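Long-range contacts in esterase (uncultured bacterium pCosCE1, PDB 7ATL), which hydrolyses carboxylic esters as a family VIII carboxylesterase and, promiscuously, transfers acyl groups to other acceptors: residues A[46-50]-A[218-222]; A[78-84]-A[181-186]; A[237-243]-A[365-369]; A[350-355]-A[378-382]. One frame throughout, in Å; residues are numbered along the deposited sequence.

Overall arrangement
Contact 1 opens first and closes at strand 221-222, bringing that small mixed sheet against the loop that leaves edge strand 37-44. Within its span lies contact 2, where the end of helix 67-80 meets the end of helix 174-186, about 38 Å away between centres and across the middle of the chain. Contact 3 then joins 237-243 to the short helix 366-369, and touches contact 1 where His222 packs on Leu237. Before it closes, contact 4 opens at 350-355, so the two cross: helix 366-369 serves contact 3, and the last helix of the modelled chain, 372-381, packs against the turn joining strands 345-350 and 355-361.

Contact 1 (A[46-50]-A[218-222]); sequences YADRE and ATAYH
Tyr221 keeps CG anti to its own carbonyl carbon (chi1 -65°), a rotamer that extends the phenol across to the backbone of Arg49, while Glu50 folds at chi2 (84°) and brings its carboxylate back to the same hydroxyl. That hydroxyl is the hub of the contact. Tyr221 OH donates to Glu50 OE1 at 2.8 Å, reaching that oxygen from the syn side but tilted out of the carboxylate plane, and accepts a 2.8 Å bond from Arg49 N. Carboxylate and ring are nearly coplanar, with Glu50 OE2 at the ring edge 3.6 Å from Tyr221 CE2. Arg49 places one face of its guanidinium over that same ring carbon, the two planes being steeply inclined. Arg49 NH2 forms a salt bridge of 3.0 Å with Glu50 OE2, which lies in the guanidinium plane, and also bonds to Pro228 O. Ala47 and Asp48 form a classic beta bulge in the loop after strand 37-44, which the contact joins to strand 221-222 and the residues before it. Thr219 OG1 donates to Asp48 OD2 at 2.8 Å, on the anti side but tilted out of the carboxylate plane, and Thr219 N bonds to Ala47 O at 3.0 Å. Asp48 OD1 accepts from Gln51 N, just beyond the segment. Tyrosine suits its place because one hydroxyl can both give and receive at the end of a long, rigid ring; threonine is short enough to serve Asp48. With Arg49 so close and the phenol donating, Glu50 is probably charged.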
loop_
_atom_site.group_PDB
_atom_site.type_symbol
_atom_site.label_atom_id
_atom_site.label_comp_id
_atom_site.label_asym_id
_atom_site.label_seq_id
_atom_site.Cartn_x
_atom_site.Cartn_y
_atom_site.Cartn_z
ATOM N N TYR A 46 1.787 22.275 -2.501
ATOM C CA TYR A 46 0.642 22.539 -1.586
ATOM C C TYR A 46 -0.013 21.233 -1.098
ATOM O O TYR A 46 -0.197 20.276 -1.858
ATOM C CB TYR A 46 -0.381 23.445 -2.281
ATOM C CG TYR A 46 0.092 24.825 -2.703
ATOM C CD1 TYR A 46 0.429 25.793 -1.763
ATOM C CD2 TYR A 46 0.129 25.193 -4.044
ATOM C CE1 TYR A 46 0.829 27.065 -2.138
ATOM C CE2 TYR A 46 0.526 26.461 -4.437
ATOM C CZ TYR A 46 0.879 27.394 -3.478
ATOM O OH TYR A 46 1.246 28.646 -3.856
ATOM N N ALA A 47 -0.358 21.206 0.182
ATOM C CA ALA A 47 -1.310 20.256 0.787
ATOM C C ALA A 47 -2.661 20.496 0.121
ATOM O O ALA A 47 -3.280 19.503 -0.301
ATOM C CB ALA A 47 -1.408 20.470 2.281
ATOM N N ASP A 48 -3.065 21.776 0.055
ATOM C CA ASP A 48 -4.263 22.288 -0.661
ATOM C C ASP A 48 -3.872 23.498 -1.534
ATOM O O ASP A 48 -3.488 24.536 -0.974
ATOM C CB ASP A 48 -5.371 22.626 0.339
ATOM C CG ASP A 48 -6.717 22.809 -0.344
ATOM O OD1 ASP A 48 -6.856 23.744 -1.170
ATOM O OD2 ASP A 48 -7.598 21.987 -0.090
ATOM N N ARG A 49 -4.008 23.380 -2.860
ATOM C CA ARG A 49 -3.685 24.449 -3.847
ATOM C C ARG A 49 -4.647 25.629 -3.692
ATOM O O ARG A 49 -4.179 26.759 -3.551
ATOM C CB ARG A 49 -3.777 23.932 -5.285
ATOM C CG ARG A 49 -2.954 24.726 -6.296
ATOM C CD ARG A 49 -3.084 24.220 -7.727
ATOM N NE ARG A 49 -4.448 23.738 -7.903
ATOM C CZ ARG A 49 -4.864 22.880 -8.832
ATOM N NH1 ARG A 49 -4.041 22.391 -9.751
ATOM N NH2 ARG A 49 -6.134 22.512 -8.826
ATOM N N GLU A 50 -5.947 25.369 -3.700
ATOM C CA GLU A 50 -6.985 26.428 -3.683
ATOM C C GLU A 50 -6.826 27.283 -2.413
ATOM O O GLU A 50 -6.922 28.493 -2.561
ATOM C CB GLU A 50 -8.373 25.808 -3.880
ATOM C CG GLU A 50 -8.549 25.118 -5.240
ATOM C CD GLU A 50 -8.050 23.677 -5.345
ATOM O OE1 GLU A 50 -7.861 23.011 -4.288
ATOM O OE2 GLU A 50 -7.841 23.211 -6.484
ATOM N N ALA A 218 -3.605 16.184 3.671
ATOM C CA ALA A 218 -3.461 16.674 2.284
ATOM C C ALA A 218 -4.749 16.408 1.508
ATOM O O ALA A 218 -5.288 15.307 1.536
ATOM C CB ALA A 218 -2.295 16.032 1.591
ATOM N N THR A 219 -5.198 17.413 0.790
ATOM C CA THR A 219 -6.317 17.308 -0.161
ATOM C C THR A 219 -5.929 16.384 -1.329
ATOM O O THR A 219 -4.887 16.635 -1.996
ATOM C CB THR A 219 -6.680 18.722 -0.606
ATOM O OG1 THR A 219 -6.834 19.403 0.638
ATOM C CG2 THR A 219 -7.893 18.765 -1.511
ATOM N N ALA A 220 -6.767 15.393 -1.615
ATOM C CA ALA A 220 -6.574 14.462 -2.743
ATOM C C ALA A 220 -6.950 15.151 -4.057
ATOM O O ALA A 220 -8.079 15.695 -4.153
ATOM C CB ALA A 220 -7.411 13.225 -2.525
ATOM N N TYR A 221 -6.059 15.083 -5.039
ATOM C CA TYR A 221 -6.241 15.588 -6.420
ATOM C C TYR A 221 -6.103 14.386 -7.352
ATOM O O TYR A 221 -5.504 13.368 -6.883
ATOM C CB TYR A 221 -5.196 16.658 -6.768
ATOM C CG TYR A 221 -5.310 17.919 -5.958
ATOM C CD1 TYR A 221 -4.814 17.976 -4.667
ATOM C CD2 TYR A 221 -5.934 19.048 -6.468
ATOM C CE1 TYR A 221 -4.960 19.112 -3.890
ATOM C CE2 TYR A 221 -6.076 20.197 -5.710
ATOM C CZ TYR A 221 -5.584 20.230 -4.416
ATOM O OH TYR A 221 -5.742 21.350 -3.646
ATOM N N HIS A 222 -6.593 14.503 -8.591
ATOM C CA HIS A 222 -6.410 13.489 -9.655
ATOM C C HIS A 222 -6.066 14.193 -10.970
ATOM O O HIS A 222 -6.341 15.390 -11.030
ATOM C CB HIS A 222 -7.655 12.603 -9.756
ATOM C CG HIS A 222 -8.717 13.187 -10.611
ATOM N ND1 HIS A 222 -8.883 12.786 -11.932
ATOM C CD2 HIS A 222 -9.634 14.153 -10.344
ATOM C CE1 HIS A 222 -9.891 13.472 -12.442
ATOM N NE2 HIS A 222 -10.372 14.330 -11.477
#

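Contact 2 (A[78-84]-A[181-186]); sequences MIEQQKL and VLEQVA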
loop_
_atom_site.group_PDB
_atom_site.type_symbol
_atom_site.label_atom_id
_atom_site.label_comp_id
_atom_site.label_asym_id
_atom_site.label_seq_id
_atom_site.Cartn_x
_atom_site.Cartn_y
_atom_site.Cartn_z
ATOM N N MET A 78 2.883 -11.424 14.304
ATOM C CA MET A 78 2.016 -12.403 15.010
ATOM C C MET A 78 2.561 -13.789 14.676
ATOM O O MET A 78 2.534 -14.680 15.534
ATOM C CB MET A 78 0.553 -12.279 14.577
ATOM C CG MET A 78 -0.226 -11.291 15.399
ATOM S SD MET A 78 -1.843 -10.984 14.667
ATOM C CE MET A 78 -2.551 -9.845 15.853
ATOM N N ILE A 79 3.062 -13.933 13.457
ATOM C CA ILE A 79 3.622 -15.210 12.940
ATOM C C ILE A 79 4.949 -15.504 13.653
ATOM O O ILE A 79 5.159 -16.664 14.042
ATOM C CB ILE A 79 3.747 -15.132 11.410
ATOM C CG1 ILE A 79 2.390 -15.375 10.746
ATOM C CG2 ILE A 79 4.812 -16.084 10.905
ATOM C CD1 ILE A 79 2.265 -14.820 9.353
ATOM N N GLU A 80 5.800 -14.498 13.842
ATOM C CA GLU A 80 7.060 -14.636 14.619
ATOM C C GLU A 80 6.749 -15.218 15.991
ATOM O O GLU A 80 7.441 -16.146 16.412
ATOM C CB GLU A 80 7.738 -13.289 14.810
ATOM C CG GLU A 80 8.785 -13.022 13.772
ATOM C CD GLU A 80 9.562 -11.757 14.070
ATOM O OE1 GLU A 80 9.141 -10.947 14.972
ATOM O OE2 GLU A 80 10.553 -11.570 13.371
ATOM N N GLN A 81 5.721 -14.701 16.645
ATOM C CA GLN A 81 5.311 -15.143 18.002
ATOM C C GLN A 81 4.514 -16.450 17.948
ATOM O O GLN A 81 4.036 -16.897 18.993
ATOM C CB GLN A 81 4.399 -14.093 18.630
ATOM C CG GLN A 81 4.830 -12.670 18.328
ATOM C CD GLN A 81 5.338 -11.997 19.563
ATOM O OE1 GLN A 81 5.327 -12.589 20.633
ATOM N NE2 GLN A 81 5.775 -10.762 19.404
ATOM N N GLN A 82 4.253 -16.989 16.768
ATOM C CA GLN A 82 3.488 -18.256 16.626
ATOM C C GLN A 82 2.114 -18.105 17.298
ATOM O O GLN A 82 1.715 -19.019 18.020
ATOM C CB GLN A 82 4.311 -19.392 17.234
ATOM C CG GLN A 82 5.780 -19.361 16.828
ATOM C CD GLN A 82 6.433 -20.711 17.025
ATOM O OE1 GLN A 82 6.884 -21.041 18.133
ATOM N NE2 GLN A 82 6.457 -21.500 15.950
ATOM N N LYS A 83 1.452 -16.963 17.105
ATOM C CA LYS A 83 -0.005 -16.765 17.355
ATOM C C LYS A 83 -0.783 -17.026 16.047
ATOM O O LYS A 83 -1.994 -17.328 16.120
ATOM C CB LYS A 83 -0.245 -15.361 17.920
ATOM C CG LYS A 83 0.303 -15.109 19.319
ATOM C CD LYS A 83 -0.421 -13.946 20.037
ATOM C CE LYS A 83 0.267 -13.429 21.290
ATOM N NZ LYS A 83 0.441 -14.516 22.281
ATOM N N LEU A 84 -0.086 -16.977 14.905
ATOM C CA LEU A 84 -0.610 -17.189 13.534
ATOM C C LEU A 84 0.402 -18.025 12.734
ATOM O O LEU A 84 1.609 -17.889 12.992
ATOM C CB LEU A 84 -0.807 -15.798 12.919
ATOM C CG LEU A 84 -1.472 -15.734 11.552
ATOM C CD1 LEU A 84 -2.820 -16.404 11.588
ATOM C CD2 LEU A 84 -1.640 -14.294 11.113
ATOM N N VAL A 181 -8.690 -11.607 9.899
ATOM C CA VAL A 181 -7.983 -12.735 10.565
ATOM C C VAL A 181 -7.237 -12.192 11.791
ATOM O O VAL A 181 -7.368 -12.772 12.879
ATOM C CB VAL A 181 -7.011 -13.467 9.626
ATOM C CG1 VAL A 181 -6.093 -14.394 10.415
ATOM C CG2 VAL A 181 -7.746 -14.216 8.532
ATOM N N LEU A 182 -6.474 -11.122 11.623
ATOM C CA LEU A 182 -5.666 -10.543 12.725
ATOM C C LEU A 182 -6.557 -10.194 13.934
ATOM O O LEU A 182 -6.115 -10.425 15.089
ATOM C CB LEU A 182 -4.944 -9.315 12.168
ATOM C CG LEU A 182 -3.500 -9.525 11.737
ATOM C CD1 LEU A 182 -3.310 -10.817 10.968
ATOM C CD2 LEU A 182 -3.009 -8.341 10.945
ATOM N N GLU A 183 -7.771 -9.676 13.705
ATOM C CA GLU A 183 -8.776 -9.406 14.780
ATOM C C GLU A 183 -9.051 -10.694 15.568
ATOM O O GLU A 183 -9.064 -10.655 16.806
ATOM C CB GLU A 183 -10.105 -8.888 14.226
ATOM C CG GLU A 183 -10.025 -7.502 13.628
ATOM C CD GLU A 183 -11.352 -6.944 13.135
ATOM O OE1 GLU A 183 -12.223 -7.765 12.698
ATOM O OE2 GLU A 183 -11.509 -5.677 13.182
ATOM N N GLN A 184 -9.269 -11.807 14.884
ATOM C CA GLN A 184 -9.582 -13.079 15.570
ATOM C C GLN A 184 -8.358 -13.565 16.346
ATOM O O GLN A 184 -8.547 -14.059 17.464
ATOM C CB GLN A 184 -10.065 -14.124 14.571
ATOM C CG GLN A 184 -11.344 -13.723 13.859
ATOM C CD GLN A 184 -12.430 -13.302 14.814
ATOM O OE1 GLN A 184 -13.053 -12.267 14.647
ATOM N NE2 GLN A 184 -12.636 -14.081 15.848
ATOM N N VAL A 185 -7.151 -13.404 15.807
ATOM C CA VAL A 185 -5.904 -13.857 16.501
ATOM C C VAL A 185 -5.725 -13.067 17.811
ATOM O O VAL A 185 -5.458 -13.710 18.850
ATOM C CB VAL A 185 -4.660 -13.730 15.600
ATOM C CG1 VAL A 185 -3.384 -14.055 16.362
ATOM C CG2 VAL A 185 -4.769 -14.565 14.332
ATOM N N ALA A 186 -5.894 -11.734 17.780
ATOM C CA ALA A 186 -5.612 -10.836 18.933
ATOM C C ALA A 186 -6.839 -10.621 19.831
ATOM O O ALA A 186 -6.635 -10.187 20.946
ATOM C CB ALA A 186 -5.085 -9.514 18.449
#
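Met78 lays its thioether along the side of helix 174-186, overlapping Leu182, Val185 and Ala186. With chi2 and chi3 both near 180° the chain is straight, and sulfur and methyl reach different partners: Met78 SD lies 3.7 Å from Leu182 CG and 3.8 Å from Val185 CG1, and Met78 CE ends 3.6 Å from Ala186 CB. Met78 and Val185 run antiparallel, flank to flank. A slim, unbranched methionine suits this place, and the small side chain of Ala186 lets the methionine methyl come close. Leu84 comes in across the same helix at about a right angle to its partners. With CG anti to the backbone N (chi1 -174°), it spreads its branches: Leu84 CD1 meets Val185 CG2 at 3.8 Å and Val181 CG1 at 4.0 Å, and Leu84 CD2 meets Leu182 CD1 at 3.9 Å. Val185 is thus shared, its CG1 also resting 3.7 Å from Lys83 CB, whereas the lysine chain runs off from the contact. Between Met78 and Leu84 the helix ends in a Schellman motif: Gln82 takes positive phi, and Lys83 N and Gln82 N bond back to Met78 O and Ile79 O. This turn lets residues beyond the helix pack on the same neighbour as Met78. Val193 and Trp197 of helix 190-199 adjoin Met78, Leu182 reaches Ile71, Ala74 and Ala75 of helix 67-80, and Trp93 together with Ile111 of helix 111-116 closes around Leu84 and Val181.

Contact 3 (A[237-243]-A[365-369]); sequences LTLPEGF and FEGMS
The Phe365 ring carries Pro240 on one face: Pro240 CD stands 3.8 Å from the Phe365 ring centroid and 15° off the normal, a CH-pi contact displaced slightly toward the rim. At the edge, near the ring plane, Leu237 CB approaches CZ of Phe365 at 3.9 Å. Two partners come obliquely, Leu239 CD2 at 3.8 Å from Phe365 CE1 and Thr238 O at 3.2 Å from Phe365 CE2. Proline suits the face because its CD-H bonds are polarised by the neighbouring nitrogen and its compact, rigid ring can present CD. The second aromatic, Phe243, is met obliquely by Met368 CE, 3.8 Å from Phe243 CD2, and by Ser369 CB, 3.7 Å from Phe243 CZ. Met368 bends at chi3 (77°), which carries its methyl to this ring. Phe243 also lies close to bound glycol molecules, and Met368 lies near, without touching, a possible SxxK motif (Ser65, Lys68), consistent with the rim of an active-site pocket as in beta-lactamase-fold enzymes. A type II turn from Pro240, with Gly242 taking the positive phi, brings Phe243 round. Phe365, the N-cap residue of helix 366-369, accepts at its O from Met368 N, Ser369 N and Ser369 OG; that last bond holds Ser369 OG 3.4 Å from Pro240 CG. Outside the two segments, Asp223 OD2 accepts from Phe365 N. The contact thus sets strand 235-238, paired with 246-249, and the turn after it against the short helix that follows strand 363-364.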
loop_
_atom_site.group_PDB
_atom_site.type_symbol
_atom_site.label_atom_id
_atom_site.label_comp_id
_atom_site.label_asym_id
_atom_site.label_seq_id
_atom_site.Cartn_x
_atom_site.Cartn_y
_atom_site.Cartn_z
ATOM N N LEU A 237 -13.008 7.159 -11.255
ATOM C CA LEU A 237 -11.780 7.462 -12.050
ATOM C C LEU A 237 -11.366 6.247 -12.890
ATOM O O LEU A 237 -11.333 5.138 -12.334
ATOM C CB LEU A 237 -10.649 7.831 -11.082
ATOM C CG LEU A 237 -10.827 9.165 -10.366
ATOM C CD1 LEU A 237 -9.576 9.527 -9.586
ATOM C CD2 LEU A 237 -11.165 10.273 -11.363
ATOM N N THR A 238 -11.014 6.458 -14.163
ATOM C CA THR A 238 -10.445 5.398 -15.043
ATOM C C THR A 238 -9.016 5.112 -14.561
ATOM O O THR A 238 -8.202 6.043 -14.465
ATOM C CB THR A 238 -10.551 5.755 -16.537
ATOM O OG1 THR A 238 -11.863 6.246 -16.782
ATOM C CG2 THR A 238 -10.312 4.578 -17.461
ATOM N N LEU A 239 -8.735 3.869 -14.193
ATOM C CA LEU A 239 -7.369 3.480 -13.782
ATOM C C LEU A 239 -6.499 3.479 -15.033
ATOM O O LEU A 239 -7.011 3.242 -16.132
ATOM C CB LEU A 239 -7.420 2.117 -13.088
ATOM C CG LEU A 239 -8.030 2.172 -11.693
ATOM C CD1 LEU A 239 -8.685 0.853 -11.303
ATOM C CD2 LEU A 239 -6.977 2.592 -10.686
ATOM N N PRO A 240 -5.189 3.789 -14.916
ATOM C CA PRO A 240 -4.279 3.675 -16.057
ATOM C C PRO A 240 -4.291 2.230 -16.584
ATOM O O PRO A 240 -4.564 1.319 -15.803
ATOM C CB PRO A 240 -2.905 4.097 -15.518
ATOM C CG PRO A 240 -3.046 4.121 -14.005
ATOM C CD PRO A 240 -4.522 4.255 -13.694
ATOM N N GLU A 241 -4.033 2.057 -17.882
ATOM C CA GLU A 241 -4.143 0.751 -18.592
ATOM C C GLU A 241 -3.338 -0.320 -17.850
ATOM O O GLU A 241 -2.198 -0.042 -17.467
ATOM C CB GLU A 241 -3.715 0.913 -20.052
ATOM C CG GLU A 241 -4.727 1.727 -20.853
ATOM C CD GLU A 241 -4.735 1.506 -22.357
ATOM O OE1 GLU A 241 -5.750 1.883 -23.000
ATOM O OE2 GLU A 241 -3.735 0.955 -22.883
ATOM N N GLY A 242 -3.948 -1.482 -17.609
ATOM C CA GLY A 242 -3.299 -2.623 -16.937
ATOM C C GLY A 242 -3.555 -2.650 -15.442
ATOM O O GLY A 242 -3.362 -3.709 -14.857
ATOM N N PHE A 243 -3.991 -1.539 -14.841
ATOM C CA PHE A 243 -4.227 -1.400 -13.375
ATOM C C PHE A 243 -5.660 -1.823 -12.997
ATOM O O PHE A 243 -5.893 -2.213 -11.850
ATOM C CB PHE A 243 -3.854 0.022 -12.936
ATOM C CG PHE A 243 -2.383 0.343 -13.093
ATOM C CD1 PHE A 243 -1.841 0.666 -14.334
ATOM C CD2 PHE A 243 -1.518 0.300 -12.005
ATOM C CE1 PHE A 243 -0.485 0.941 -14.478
ATOM C CE2 PHE A 243 -0.165 0.583 -12.150
ATOM C CZ PHE A 243 0.350 0.905 -13.383
ATOM N N PHE A 365 -3.183 9.773 -10.782
ATOM C CA PHE A 365 -2.317 8.639 -10.543
ATOM C C PHE A 365 -0.852 9.000 -10.801
ATOM O O PHE A 365 -0.060 8.060 -10.835
ATOM C CB PHE A 365 -2.745 7.486 -11.453
ATOM C CG PHE A 365 -4.218 7.192 -11.343
ATOM C CD1 PHE A 365 -4.706 6.466 -10.264
ATOM C CD2 PHE A 365 -5.114 7.697 -12.276
ATOM C CE1 PHE A 365 -6.066 6.239 -10.127
ATOM C CE2 PHE A 365 -6.470 7.456 -12.144
ATOM C CZ PHE A 365 -6.942 6.733 -11.067
ATOM N N GLU A 366 -0.484 10.275 -10.972
ATOM C CA GLU A 366 0.919 10.632 -11.339
ATOM C C GLU A 366 1.861 10.092 -10.250
ATOM O O GLU A 366 2.827 9.424 -10.598
ATOM C CB GLU A 366 1.079 12.137 -11.613
ATOM C CG GLU A 366 2.509 12.591 -11.931
ATOM C CD GLU A 366 3.184 12.077 -13.198
ATOM O OE1 GLU A 366 2.487 11.670 -14.139
ATOM O OE2 GLU A 366 4.430 12.094 -13.242
ATOM N N GLY A 367 1.537 10.288 -8.976
ATOM C CA GLY A 367 2.387 9.843 -7.857
ATOM C C GLY A 367 2.594 8.328 -7.787
ATOM O O GLY A 367 3.556 7.892 -7.129
ATOM N N MET A 368 1.709 7.528 -8.382
ATOM C CA MET A 368 1.754 6.057 -8.240
ATOM C C MET A 368 2.402 5.477 -9.486
ATOM O O MET A 368 3.358 4.679 -9.339
ATOM C CB MET A 368 0.354 5.458 -8.105
ATOM C CG MET A 368 0.357 3.944 -8.175
ATOM S SD MET A 368 -1.283 3.219 -8.301
ATOM C CE MET A 368 -1.694 3.514 -10.017
ATOM N N SER A 369 1.837 5.808 -10.646
ATOM C CA SER A 369 2.131 5.150 -11.946
ATOM C C SER A 369 2.683 6.144 -12.967
ATOM O O SER A 369 3.058 5.692 -14.035
ATOM C CB SER A 369 0.913 4.468 -12.494
ATOM O OG SER A 369 -0.158 5.390 -12.626
#

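Contact 4 (A[350-355]-A[378-382]); sequences DPQAAI and DAVYG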
loop_
_atom_site.group_PDB
_atom_site.type_symbol
_atom_site.label_atom_id
_atom_site.label_comp_id
_atom_site.label_asym_id
_atom_site.label_seq_id
_atom_site.Cartn_x
_atom_site.Cartn_y
_atom_site.Cartn_z
ATOM N N ASP A 350 16.096 -0.834 -1.131
ATOM C CA ASP A 350 17.104 -1.652 -1.842
ATOM C C ASP A 350 18.037 -2.243 -0.775
ATOM O O ASP A 350 18.814 -1.509 -0.144
ATOM C CB ASP A 350 17.764 -0.764 -2.902
ATOM C CG ASP A 350 18.888 -1.442 -3.651
ATOM O OD1 ASP A 350 19.519 -2.340 -3.052
ATOM O OD2 ASP A 350 19.128 -1.055 -4.819
ATOM N N PRO A 351 17.982 -3.576 -0.501
ATOM C CA PRO A 351 18.791 -4.181 0.565
ATOM C C PRO A 351 20.296 -4.094 0.277
ATOM O O PRO A 351 21.008 -3.917 1.224
ATOM C CB PRO A 351 18.333 -5.639 0.614
ATOM C CG PRO A 351 17.827 -5.898 -0.788
ATOM C CD PRO A 351 17.185 -4.590 -1.215
ATOM N N GLN A 352 20.707 -4.148 -1.000
ATOM C CA GLN A 352 22.142 -4.092 -1.387
ATOM C C GLN A 352 22.673 -2.661 -1.142
ATOM O O GLN A 352 23.814 -2.549 -0.635
ATOM C CB GLN A 352 22.334 -4.661 -2.804
ATOM C CG GLN A 352 22.486 -6.191 -2.851
ATOM C CD GLN A 352 22.078 -6.864 -4.151
ATOM O OE1 GLN A 352 22.299 -6.365 -5.250
ATOM N NE2 GLN A 352 21.487 -8.039 -4.040
ATOM N N ALA A 353 21.899 -1.620 -1.458
ATOM C CA ALA A 353 22.384 -0.226 -1.338
ATOM C C ALA A 353 22.109 0.321 0.067
ATOM O O ALA A 353 22.526 1.428 0.323
ATOM C CB ALA A 353 21.785 0.632 -2.423
ATOM N N ALA A 354 21.437 -0.448 0.919
ATOM C CA ALA A 354 20.936 -0.081 2.268
ATOM C C ALA A 354 20.092 1.202 2.252
ATOM O O ALA A 354 20.162 1.966 3.247
ATOM C CB ALA A 354 22.102 0.044 3.211
ATOM N N ILE A 355 19.303 1.444 1.206
ATOM C CA ILE A 355 18.520 2.713 1.097
ATOM C C ILE A 355 17.012 2.425 1.154
ATOM O O ILE A 355 16.578 1.371 0.682
ATOM C CB ILE A 355 18.897 3.543 -0.152
ATOM C CG1 ILE A 355 18.510 2.843 -1.447
ATOM C CG2 ILE A 355 20.370 3.952 -0.170
ATOM C CD1 ILE A 355 17.971 3.806 -2.448
ATOM N N ASP A 378 15.342 7.421 -10.049
ATOM C CA ASP A 378 16.549 7.816 -10.822
ATOM C C ASP A 378 17.374 8.875 -10.055
ATOM O O ASP A 378 18.611 8.719 -9.963
ATOM C CB ASP A 378 16.119 8.235 -12.228
ATOM C CG ASP A 378 15.693 7.052 -13.074
ATOM O OD1 ASP A 378 15.571 5.937 -12.505
ATOM O OD2 ASP A 378 15.520 7.240 -14.280
ATOM N N ALA A 379 16.746 9.899 -9.482
ATOM C CA ALA A 379 17.463 10.940 -8.713
ATOM C C ALA A 379 18.185 10.309 -7.517
ATOM O O ALA A 379 19.241 10.820 -7.154
ATOM C CB ALA A 379 16.526 12.037 -8.263
ATOM N N VAL A 380 17.644 9.254 -6.905
ATOM C CA VAL A 380 18.282 8.636 -5.706
ATOM C C VAL A 380 19.604 7.974 -6.127
ATOM O O VAL A 380 20.605 8.175 -5.430
ATOM C CB VAL A 380 17.326 7.662 -4.997
ATOM C CG1 VAL A 380 18.016 6.894 -3.878
ATOM C CG2 VAL A 380 16.113 8.399 -4.451
ATOM N N TYR A 381 19.626 7.278 -7.260
ATOM C CA TYR A 381 20.800 6.506 -7.737
ATOM C C TYR A 381 21.702 7.346 -8.688
ATOM O O TYR A 381 22.717 6.797 -9.150
ATOM C CB TYR A 381 20.323 5.202 -8.398
ATOM C CG TYR A 381 19.639 4.189 -7.503
ATOM C CD1 TYR A 381 18.262 4.153 -7.362
ATOM C CD2 TYR A 381 20.363 3.214 -6.849
ATOM C CE1 TYR A 381 17.634 3.207 -6.562
ATOM C CE2 TYR A 381 19.753 2.258 -6.053
ATOM C CZ TYR A 381 18.378 2.239 -5.905
ATOM O OH TYR A 381 17.788 1.277 -5.124
ATOM N N GLY A 382 21.368 8.606 -9.013
ATOM C CA GLY A 382 22.238 9.538 -9.775
ATOM C C GLY A 382 22.757 8.961 -11.085
ATOM O O GLY A 382 21.976 8.391 -11.835
#
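Asp350 OD2 is held by Tyr381 OH across the contact and by His333 ND1, presumably as donor, from a neighbouring loop. The tyrosine bond measures 2.7 Å from Tyr381 OH to Asp350 OD2 and uses the anti lone pair of that oxygen, the carboxylate and ring planes being about 42° apart. Asp350 has CG anti to its backbone N (chi1 176°), which swings the carboxylate to within bonding distance of the phenol. Asp350 OD1 accepts from Ala353 N at 3.0 Å from above the carboxylate plane, an Asx motif that holds the turn together. Aspartate is the natural choice, short enough to fold onto its own turn while leaving its second oxygen for Tyr381 and His333. Beside this polar bond, Ile355 and Val380 meet tip to tip, with Ile355 CD1 3.4 Å from Val380 CG1. Ile355 CD1 also lies 3.8 Å from Tyr381 CZ, obliquely to the ring. Ala354, with positive phi, and Ile355 both face Asp350 in a G1 beta bulge that closes the link between strands 345-350 and 355-361. One carboxylate therefore ties Tyr381, in the C-terminal part of helix 372-381, to this hairpin, and the three bonds around it probably favour the ionised form.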